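Local coordinates for putative PAS/PAC sensor protein (Nakamurella multipartita DSM 44233, PDB 6HMJ), which senses blue light through a bound flavin mononucleotide and mediates RNA binding and translational regulation, at the interface of chains A and B. Numbering follows the deposited sequence. Chains: chain A/B, Putative PAS/PAC sensor protein.

Contacts 1 and 2 both join chains A and B, and their C-alpha centres lie about 36 Å apart. They share no residues. Contact 1 sets helix 234-244 of chain B on strands 323-334 and 340-346 of chain A, in the flavin-binding LOV region. Contact 2 pairs ANTAR helices through Gly144, Ile145, Ala148 and Ala149, with Leu192 of a later helix at the flank. The interface is two-fold symmetric: contact 1 has a twin, whereas contact 2 joins equivalent residues. In the deposited assembly the chains meet at both sensing and likely RNA-binding parts, and this pairing may be the biological dimer. Such coupling might carry a light signal.

Contact 1: the interface of chains A and B. Residues chain A 224, 329, 331-333, 344, 346; chain B 240-241, 244.
A:Ser331 and B:Asp244 meet through a hydrogen bond. The hydroxyl OG of A:Ser331 donates to the carboxylate oxygen OD2 of B:Asp244 at 2.7 Å. It meets that oxygen nearly along the C-O axis. OG stands anti to its own backbone N (chi1 -164°), which points it across the interface. The CB of B:Asp244 sits above the phenol end of A:Tyr346, 3.3 Å from CZ. The tyrosine ring and the carboxylate are turned 68° apart. The hydroxyl of A:Tyr346 also reaches the helix backbone, with OH 3.3 Å from CA of B:Ala241.

B:Arg240 works on the other flank. Its stem packs on the sheet of chain A, while its end reaches a loop. The chain leaves anti to the backbone N and then bends at chi2 (72°) and chi3. This fold carries the guanidinium to A:Pro224, whose CG lies over the centre of one face, 3.4 Å from CZ. The aliphatic stem of the arginine packs on A:Ile344, with CG 3.5 Å from the methyl CD1. An alanine here would probably leave A:Pro224 without its flat partner and open a gap beside A:Ile344.

A:His329 forms the next shell. Its CE1 is 4.1 Å from OD2 of B:Asp244, and its ring stands steeply to the carboxylate. The histidine may add a favourable field for the carboxylate if it is protonated. A:Pro332 and A:Val333 border the arginine more loosely. A:Tyr346 directly precedes the flavin-binding A:Gln347, so changes at the chromophore could plausibly reach this interface.

A:His329, A:Ser331, A:Pro332 and A:Val333 belong to strand 323-334, and A:Ile344 and A:Tyr346 to strand 340-346. A:Pro224 lies in a loop. The strands belong to the PAS fold of the LOV sensor. Helix 234-244 of chain B, which ends at B:Asp244, lies against this PAS sheet.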
ATOM      1  N   PRO A 224      21.728 -24.246 -36.654  1.00 87.72           N
ATOM      2  CA  PRO A 224      20.308 -24.472 -36.954  1.00 84.26           C
ATOM      3  C   PRO A 224      20.071 -25.671 -37.857  1.00 82.66           C
ATOM      4  O   PRO A 224      20.867 -25.984 -38.746  1.00 84.42           O
ATOM      5  CB  PRO A 224      19.880 -23.173 -37.653  1.00 81.82           C
ATOM      6  CG  PRO A 224      20.880 -22.166 -37.248  1.00 83.12           C
ATOM      7  CD  PRO A 224      22.167 -22.905 -37.068  1.00 86.77           C
ATOM      8  N   HIS A 329      17.642  -8.876 -30.653  1.00 52.96           N
ATOM      9  CA  HIS A 329      18.820  -9.648 -31.021  1.00 54.10           C
ATOM     10  C   HIS A 329      19.031  -9.567 -32.529  1.00 51.63           C
ATOM     11  O   HIS A 329      18.073  -9.584 -33.305  1.00 48.49           O
ATOM     12  CB  HIS A 329      18.650 -11.100 -30.569  1.00 56.90           C
ATOM     13  CG  HIS A 329      19.721 -12.024 -31.057  1.00 60.44           C
ATOM     14  ND1 HIS A 329      19.460 -13.077 -31.907  1.00 62.63           N
ATOM     15  CD2 HIS A 329      21.051 -12.065 -30.806  1.00 63.36           C
ATOM     16  CE1 HIS A 329      20.583 -13.722 -32.166  1.00 63.98           C
ATOM     17  NE2 HIS A 329      21.564 -13.128 -31.511  1.00 65.16           N
ATOM     18  N   SER A 331      20.876 -11.404 -35.654  1.00 54.12           N
ATOM     19  CA  SER A 331      21.457 -12.675 -36.066  1.00 55.44           C
ATOM     20  C   SER A 331      21.836 -12.599 -37.537  1.00 54.58           C
ATOM     21  O   SER A 331      20.962 -12.338 -38.381  1.00 52.38           O
ATOM     22  CB  SER A 331      20.466 -13.815 -35.823  1.00 56.31           C
ATOM     23  OG  SER A 331      21.119 -15.070 -35.876  1.00 59.71           O
ATOM     24  N   PRO A 332      23.103 -12.790 -37.902  1.00 56.54           N
ATOM     25  CA  PRO A 332      23.478 -12.707 -39.318  1.00 57.63           C
ATOM     26  C   PRO A 332      23.144 -13.985 -40.068  1.00 59.34           C
ATOM     27  O   PRO A 332      23.211 -15.092 -39.527  1.00 61.87           O
ATOM     28  CB  PRO A 332      24.994 -12.476 -39.266  1.00 59.09           C
ATOM     29  CG  PRO A 332      25.420 -13.142 -38.007  1.00 60.21           C
ATOM     30  CD  PRO A 332      24.284 -12.951 -37.032  1.00 58.12           C
ATOM     31  N   VAL A 333      22.793 -13.816 -41.338  1.00 57.92           N
ATOM     32  CA  VAL A 333      22.468 -14.925 -42.230  1.00 61.13           C
ATOM     33  C   VAL A 333      23.488 -14.909 -43.360  1.00 64.38           C
ATOM     34  O   VAL A 333      23.606 -13.908 -44.077  1.00 64.26           O
ATOM     35  CB  VAL A 333      21.036 -14.820 -42.780  1.00 59.17           C
ATOM     36  CG1 VAL A 333      20.725 -16.010 -43.668  1.00 59.57           C
ATOM     37  CG2 VAL A 333      20.031 -14.703 -41.642  1.00 58.11           C
ATOM     38  N   ILE A 344      18.630 -10.847 -39.274  1.00 52.76           N
ATOM     39  CA  ILE A 344      17.323 -11.039 -38.658  1.00 52.02           C
ATOM     40  C   ILE A 344      17.308 -10.293 -37.332  1.00 52.20           C
ATOM     41  O   ILE A 344      18.297 -10.308 -36.588  1.00 51.29           O
ATOM     42  CB  ILE A 344      16.993 -12.529 -38.449  1.00 52.69           C
ATOM     43  CG1 ILE A 344      17.221 -13.314 -39.741  1.00 52.84           C
ATOM     44  CG2 ILE A 344      15.545 -12.684 -37.984  1.00 52.18           C
ATOM     45  CD1 ILE A 344      17.067 -14.808 -39.578  1.00 54.00           C
ATOM     46  N   TYR A 346      14.917  -9.585 -33.761  1.00 55.32           N
ATOM     47  CA  TYR A 346      13.833 -10.070 -32.906  1.00 55.70           C
ATOM     48  C   TYR A 346      13.612  -9.038 -31.805  1.00 56.23           C
ATOM     49  O   TYR A 346      14.279  -9.076 -30.769  1.00 58.91           O
ATOM     50  CB  TYR A 346      14.163 -11.446 -32.316  1.00 56.73           C
ATOM     51  CG  TYR A 346      14.731 -12.423 -33.315  1.00 59.60           C
ATOM     52  CD1 TYR A 346      16.078 -12.398 -33.647  1.00 61.67           C
ATOM     53  CD2 TYR A 346      13.923 -13.375 -33.924  1.00 60.61           C
ATOM     54  CE1 TYR A 346      16.605 -13.287 -34.560  1.00 63.94           C
ATOM     55  CE2 TYR A 346      14.439 -14.271 -34.838  1.00 62.26           C
ATOM     56  CZ  TYR A 346      15.781 -14.221 -35.154  1.00 65.08           C
ATOM     57  OH  TYR A 346      16.305 -15.111 -36.065  1.00 68.27           O
TER
ATOM     58  N   ARG B 240      16.776 -20.021 -39.915  1.00 64.57           N
ATOM     59  CA  ARG B 240      17.444 -19.312 -38.828  1.00 64.10           C
ATOM     60  C   ARG B 240      16.442 -18.565 -37.958  1.00 60.90           C
ATOM     61  O   ARG B 240      16.609 -18.487 -36.735  1.00 60.53           O
ATOM     62  CB  ARG B 240      18.495 -18.362 -39.410  1.00 68.29           C
ATOM     63  CG  ARG B 240      19.120 -17.388 -38.423  1.00 72.91           C
ATOM     64  CD  ARG B 240      20.064 -18.095 -37.461  1.00 77.32           C
ATOM     65  NE  ARG B 240      21.243 -18.640 -38.128  1.00 81.28           N
ATOM     66  CZ  ARG B 240      22.318 -19.100 -37.492  1.00 84.50           C
ATOM     67  NH1 ARG B 240      22.372 -19.073 -36.166  1.00 85.15           N
ATOM     68  NH2 ARG B 240      23.342 -19.583 -38.182  1.00 86.09           N
ATOM     69  N   ALA B 241      15.388 -18.015 -38.565  1.00 57.17           N
ATOM     70  CA  ALA B 241      14.427 -17.228 -37.797  1.00 54.87           C
ATOM     71  C   ALA B 241      13.704 -18.087 -36.766  1.00 54.56           C
ATOM     72  O   ALA B 241      13.508 -17.661 -35.622  1.00 54.93           O
ATOM     73  CB  ALA B 241      13.428 -16.559 -38.739  1.00 54.38           C
ATOM     74  N   ASP B 244      16.085 -18.971 -33.730  1.00 53.52           N
ATOM     75  CA  ASP B 244      16.409 -17.901 -32.798  1.00 54.62           C
ATOM     76  C   ASP B 244      15.195 -17.289 -32.113  1.00 53.33           C
ATOM     77  O   ASP B 244      15.369 -16.505 -31.175  1.00 53.45           O
ATOM     78  CB  ASP B 244      17.176 -16.793 -33.532  1.00 55.87           C
ATOM     79  CG  ASP B 244      18.529 -17.252 -34.032  1.00 58.47           C
ATOM     80  OD1 ASP B 244      18.966 -18.360 -33.655  1.00 59.49           O
ATOM     81  OD2 ASP B 244      19.152 -16.505 -34.814  1.00 59.28           O
TER

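Contact 2: the interface of chains A and B. Residues chain A 144-145, 148-149, 192; chain B 144-145, 148-149, 192.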
ATOM      1  N   GLY A 144       4.743  -2.764   0.961  1.00 62.89           N
ATOM      2  CA  GLY A 144       4.265  -3.964   0.297  1.00 63.50           C
ATOM      3  C   GLY A 144       4.038  -3.765  -1.188  1.00 63.45           C
ATOM      4  O   GLY A 144       4.328  -4.654  -1.994  1.00 65.46           O
ATOM      5  N   ILE A 145       3.505  -2.602  -1.572  1.00 59.58           N
ATOM      6  CA  ILE A 145       3.302  -2.306  -2.987  1.00 55.77           C
ATOM      7  C   ILE A 145       4.626  -2.385  -3.736  1.00 53.27           C
ATOM      8  O   ILE A 145       4.718  -2.986  -4.812  1.00 52.36           O
ATOM      9  CB  ILE A 145       2.639  -0.928  -3.155  1.00 55.12           C
ATOM     10  CG1 ILE A 145       1.181  -0.985  -2.695  1.00 57.17           C
ATOM     11  CG2 ILE A 145       2.723  -0.470  -4.601  1.00 56.17           C
ATOM     12  CD1 ILE A 145       0.491   0.365  -2.652  1.00 58.21           C
ATOM     13  N   ALA A 148       6.050  -6.180  -4.113  1.00 55.25           N
ATOM     14  CA  ALA A 148       5.485  -7.042  -5.141  1.00 57.85           C
ATOM     15  C   ALA A 148       5.554  -6.414  -6.529  1.00 57.00           C
ATOM     16  O   ALA A 148       5.737  -7.133  -7.517  1.00 57.15           O
ATOM     17  CB  ALA A 148       4.038  -7.389  -4.786  1.00 59.90           C
ATOM     18  N   ALA A 149       5.414  -5.090  -6.627  1.00 56.37           N
ATOM     19  CA  ALA A 149       5.454  -4.433  -7.931  1.00 55.74           C
ATOM     20  C   ALA A 149       6.780  -4.691  -8.633  1.00 55.70           C
ATOM     21  O   ALA A 149       6.811  -5.017  -9.826  1.00 57.99           O
ATOM     22  CB  ALA A 149       5.213  -2.932  -7.773  1.00 56.15           C
ATOM     23  N   LEU A 192       2.385  -2.225 -14.606  1.00 64.73           N
ATOM     24  CA  LEU A 192       2.489  -1.708 -13.243  1.00 62.72           C
ATOM     25  C   LEU A 192       3.817  -1.000 -12.989  1.00 59.44           C
ATOM     26  O   LEU A 192       3.842   0.104 -12.433  1.00 59.51           O
ATOM     27  CB  LEU A 192       2.290  -2.848 -12.242  1.00 63.44           C
ATOM     28  CG  LEU A 192       2.422  -2.473 -10.764  1.00 62.49           C
ATOM     29  CD1 LEU A 192       1.497  -1.317 -10.414  1.00 62.77           C
ATOM     30  CD2 LEU A 192       2.128  -3.676  -9.880  1.00 62.90           C
TER
ATOM     31  N   GLY B 144      -0.758  -4.290   0.622  1.00 71.51           N
ATOM     32  CA  GLY B 144       0.055  -3.721  -0.442  1.00 68.49           C
ATOM     33  C   GLY B 144       0.670  -4.771  -1.343  1.00 66.36           C
ATOM     34  O   GLY B 144       0.802  -4.565  -2.553  1.00 66.59           O
ATOM     35  N   ILE B 145       1.065  -5.906  -0.770  1.00 62.00           N
ATOM     36  CA  ILE B 145       1.657  -6.969  -1.571  1.00 60.45           C
ATOM     37  C   ILE B 145       0.630  -7.564  -2.527  1.00 60.53           C
ATOM     38  O   ILE B 145       0.926  -7.797  -3.705  1.00 60.15           O
ATOM     39  CB  ILE B 145       2.270  -8.045  -0.652  1.00 60.59           C
ATOM     40  CG1 ILE B 145       3.567  -7.518  -0.032  1.00 59.81           C
ATOM     41  CG2 ILE B 145       2.511  -9.335  -1.421  1.00 62.39           C
ATOM     42  CD1 ILE B 145       4.159  -8.425   1.034  1.00 60.72           C
ATOM     43  N   ALA B 148      -0.383  -5.088  -5.456  1.00 58.83           N
ATOM     44  CA  ALA B 148       0.665  -4.944  -6.461  1.00 58.05           C
ATOM     45  C   ALA B 148       0.926  -6.255  -7.198  1.00 58.10           C
ATOM     46  O   ALA B 148       1.238  -6.241  -8.394  1.00 59.50           O
ATOM     47  CB  ALA B 148       1.955  -4.446  -5.803  1.00 56.64           C
ATOM     48  N   ALA B 149       0.810  -7.389  -6.506  1.00 58.70           N
ATOM     49  CA  ALA B 149       1.162  -8.668  -7.113  1.00 59.46           C
ATOM     50  C   ALA B 149       0.194  -9.045  -8.227  1.00 63.44           C
ATOM     51  O   ALA B 149       0.604  -9.620  -9.243  1.00 66.05           O
ATOM     52  CB  ALA B 149       1.197  -9.765  -6.047  1.00 58.41           C
ATOM     53  N   LEU B 192       6.164 -14.394  -9.261  1.00 68.82           N
ATOM     54  CA  LEU B 192       5.595 -13.907  -8.008  1.00 64.80           C
ATOM     55  C   LEU B 192       4.183 -14.436  -7.790  1.00 66.30           C
ATOM     56  O   LEU B 192       3.865 -14.964  -6.718  1.00 66.75           O
ATOM     57  CB  LEU B 192       5.596 -12.378  -7.999  1.00 59.83           C
ATOM     58  CG  LEU B 192       4.944 -11.693  -6.799  1.00 56.89           C
ATOM     59  CD1 LEU B 192       5.596 -12.122  -5.493  1.00 55.54           C
ATOM     60  CD2 LEU B 192       5.005 -10.187  -6.973  1.00 57.54           C
TER
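A:Gly144 and B:Gly144 face each other where two helices run side by side in the same direction, their CA atoms 4.3 Å apart. Gly144 and Ala148 form a GxxxA motif in the ANTAR region of each chain. The small residues let the backbones come close. At A:Ala148 and B:Ala148 the CA atoms are 5.4 Å apart.

The methyls of these alanines pass alongside each other, pointing in roughly opposite directions, CB of A:Ala148 3.7 Å from CB of B:Ala148. Each methyl also lies against the turn of the opposite helix, beside CA and the carbonyl of Ile145. B:Ile145 sends its CG1 branch along A:Gly144, 3.6 Å from CA. A:Ile145 does the same to B:Gly144, its CG1 3.7 Å from CA. In both isoleucines CG1 is anti to the carbonyl carbon (chi1 -71° in A:Ile145), which lays this branch against the glycine. CB of B:Ala149 lies 3.9 Å from CB of A:Ala148, and A:Ala149 makes the matching, slightly longer contact with B:Ala148.

Leu192 closes the outer flanks. The CD2 methyl of B:Leu192 is 3.7 Å from CA of A:Ala148 and lies next to its carbonyl. A:Leu192 places CD2 against B:Ala148 in the same way, at 3.9 Å from CA. Each leucine starts anti to its backbone N (chi1 178° in A:Leu192), extending the branched end toward the partner helix. Gly144, Ile145, Ala148 and Ala149 lie in helix 114-149 of chain A and helix 139-149 of chain B; Leu192 starts helix 192-202 of A and 192-201 of B.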